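Side-chain contact in F-actin-capping protein subunit alpha (Plasmodium berghei, PDB 7A0H), which probably caps the fast-growing barbed ends of actin filaments, blocking subunit exchange there without severing the filaments, and is built as an asymmetric homodimer: residues S136-G141 and H152-K157. Residues are numbered along the deposited sequence; the frame is centred on the assembly and turned at random.
Sequences SDHQTG and HGLNVK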
loop_
_atom_site.group_PDB
_atom_site.type_symbol
_atom_site.label_atom_id
_atom_site.label_comp_id
_atom_site.label_asym_id
_atom_site.label_seq_id
_atom_site.Cartn_x
_atom_site.Cartn_y
_atom_site.Cartn_z
ATOM N N SER A 136 1.075 26.577 -17.089
ATOM C CA SER A 136 1.072 27.648 -16.091
ATOM C C SER A 136 0.169 27.360 -14.885
ATOM O O SER A 136 0.370 27.967 -13.825
ATOM C CB SER A 136 0.650 28.962 -16.767
ATOM O OG SER A 136 -0.644 28.847 -17.356
ATOM N N ASP A 137 -0.796 26.437 -15.002
ATOM C CA ASP A 137 -1.676 26.114 -13.883
ATOM C C ASP A 137 -1.164 25.012 -12.950
ATOM O O ASP A 137 -1.618 24.965 -11.801
ATOM C CB ASP A 137 -3.062 25.712 -14.400
ATOM C CG ASP A 137 -3.669 26.767 -15.281
ATOM O OD1 ASP A 137 -3.690 27.956 -14.831
ATOM O OD2 ASP A 137 -4.083 26.409 -16.426
ATOM N N HIS A 138 -0.260 24.115 -13.389
ATOM C CA HIS A 138 0.398 23.195 -12.454
ATOM C C HIS A 138 1.475 23.912 -11.643
ATOM O O HIS A 138 2.138 23.283 -10.808
ATOM C CB HIS A 138 1.046 21.984 -13.158
ATOM C CG HIS A 138 0.098 21.175 -13.994
ATOM N ND1 HIS A 138 -0.056 21.383 -15.351
ATOM C CD2 HIS A 138 -0.720 20.140 -13.678
ATOM C CE1 HIS A 138 -0.960 20.543 -15.829
ATOM N NE2 HIS A 138 -1.375 19.771 -14.839
ATOM N N GLN A 139 1.658 25.207 -11.917
ATOM C CA GLN A 139 2.627 26.033 -11.224
ATOM C C GLN A 139 2.280 26.136 -9.751
ATOM O O GLN A 139 1.106 26.259 -9.379
ATOM C CB GLN A 139 2.674 27.447 -11.815
ATOM C CG GLN A 139 3.613 27.631 -13.007
ATOM C CD GLN A 139 4.426 28.910 -12.898
ATOM O OE1 GLN A 139 3.928 29.927 -12.407
ATOM N NE2 GLN A 139 5.694 28.855 -13.308
ATOM N N THR A 140 3.327 26.117 -8.928
ATOM C CA THR A 140 3.235 26.346 -7.490
ATOM C C THR A 140 3.319 27.852 -7.214
ATOM O O THR A 140 4.260 28.366 -6.615
ATOM C CB THR A 140 4.332 25.565 -6.779
ATOM O OG1 THR A 140 5.610 25.919 -7.323
ATOM C CG2 THR A 140 4.122 24.062 -6.965
ATOM N N GLY A 141 2.294 28.561 -7.680
ATOM C CA GLY A 141 2.217 29.995 -7.490
ATOM C C GLY A 141 0.796 30.464 -7.674
ATOM O O GLY A 141 -0.036 29.766 -8.261
ATOM N N HIS A 152 13.127 21.249 -10.833
ATOM C CA HIS A 152 11.838 21.830 -10.470
ATOM C C HIS A 152 10.847 21.665 -11.614
ATOM O O HIS A 152 11.177 21.852 -12.787
ATOM C CB HIS A 152 11.990 23.322 -10.112
ATOM C CG HIS A 152 10.711 23.985 -9.674
ATOM N ND1 HIS A 152 10.113 25.005 -10.384
ATOM C CD2 HIS A 152 9.926 23.777 -8.590
ATOM C CE1 HIS A 152 9.011 25.388 -9.764
ATOM N NE2 HIS A 152 8.876 24.659 -8.671
ATOM N N GLY A 153 9.625 21.281 -11.267
ATOM C CA GLY A 153 8.547 21.202 -12.220
ATOM C C GLY A 153 7.973 19.804 -12.344
ATOM O O GLY A 153 8.532 18.816 -11.864
ATOM N N LEU A 154 6.836 19.764 -13.025
ATOM C CA LEU A 154 6.045 18.574 -13.260
ATOM C C LEU A 154 6.038 18.268 -14.753
ATOM O O LEU A 154 6.111 19.164 -15.605
ATOM C CB LEU A 154 4.587 18.756 -12.790
ATOM C CG LEU A 154 4.044 18.294 -11.432
ATOM C CD1 LEU A 154 2.542 18.742 -11.328
ATOM C CD2 LEU A 154 4.195 16.797 -11.251
ATOM N N ASN A 155 5.977 16.989 -15.054
ATOM C CA ASN A 155 5.691 16.493 -16.387
ATOM C C ASN A 155 4.314 15.869 -16.263
ATOM O O ASN A 155 4.070 15.095 -15.336
ATOM C CB ASN A 155 6.768 15.504 -16.822
ATOM C CG ASN A 155 6.628 15.094 -18.256
ATOM O OD1 ASN A 155 6.352 15.910 -19.132
ATOM N ND2 ASN A 155 6.826 13.808 -18.511
ATOM N N VAL A 156 3.391 16.267 -17.126
ATOM C CA VAL A 156 2.024 15.756 -17.083
ATOM C C VAL A 156 1.668 15.178 -18.458
ATOM O O VAL A 156 1.930 15.814 -19.480
ATOM C CB VAL A 156 1.042 16.859 -16.636
ATOM C CG1 VAL A 156 1.187 18.073 -17.511
ATOM C CG2 VAL A 156 -0.389 16.327 -16.634
ATOM N N LYS A 157 1.128 13.941 -18.472
ATOM C CA LYS A 157 0.723 13.275 -19.714
ATOM C C LYS A 157 -0.781 13.056 -19.684
ATOM O O LYS A 157 -1.291 12.461 -18.717
ATOM C CB LYS A 157 1.447 11.929 -19.914
ATOM C CG LYS A 157 3.007 12.030 -20.036
ATOM C CD LYS A 157 3.680 10.645 -20.217
ATOM C CE LYS A 157 5.166 10.779 -20.588
ATOM N NZ LYS A 157 5.423 11.331 -21.973
#
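The imidazole of His138 lies against Leu154 and Val156, two aliphatic side chains that rise from the same side of strand 154-167 toward the loop. A chi1 of -57° turns CG of His138 away from its carbonyl carbon, to a place beside the backbone N, and lays the imidazole against Val156. Its far end does most of the touching: His138 CE1 comes to 3.7 Å from Val156 CG1, while His138 NE2 has Val156 CG2 at 4.0 Å. Both methyls of Val156 lie on one side of the ring plane, as does Leu154 CD1, and the His138 side chain lies roughly perpendicular to that of Val156. Leu154 meets the root of the same side chain, its CD1 lying 4.0 Å from His138 CB, and both aliphatic groups approach the ring obliquely. The fit is by van der Waals contact alone. Beyond the segments Leu154 also packs on Arg181 and Tyr183 of the adjoining strand, and His138 touches Lys133.

Farther along, Thr140 and His152 run antiparallel alongside each other. Thr140 OG1 lies near the plane of the His152 ring, at its edge, 3.8 Å from His152 NE2, a loose approach. The other ring nitrogen, His152 ND1, is hydrogen-bonded to Asn147 OD1, which would limit the rotation of the imidazole. Thr140 is the centre of an inverse gamma turn, and Gln139 OE1 accepts a hydrogen bond from Thr145 N farther along the same loop.

At the surface of the capping-protein alpha fold, the connection from helix 112-131 folds back over the start of strand 154-167, an outermost strand of the chain's long antiparallel beta-meander.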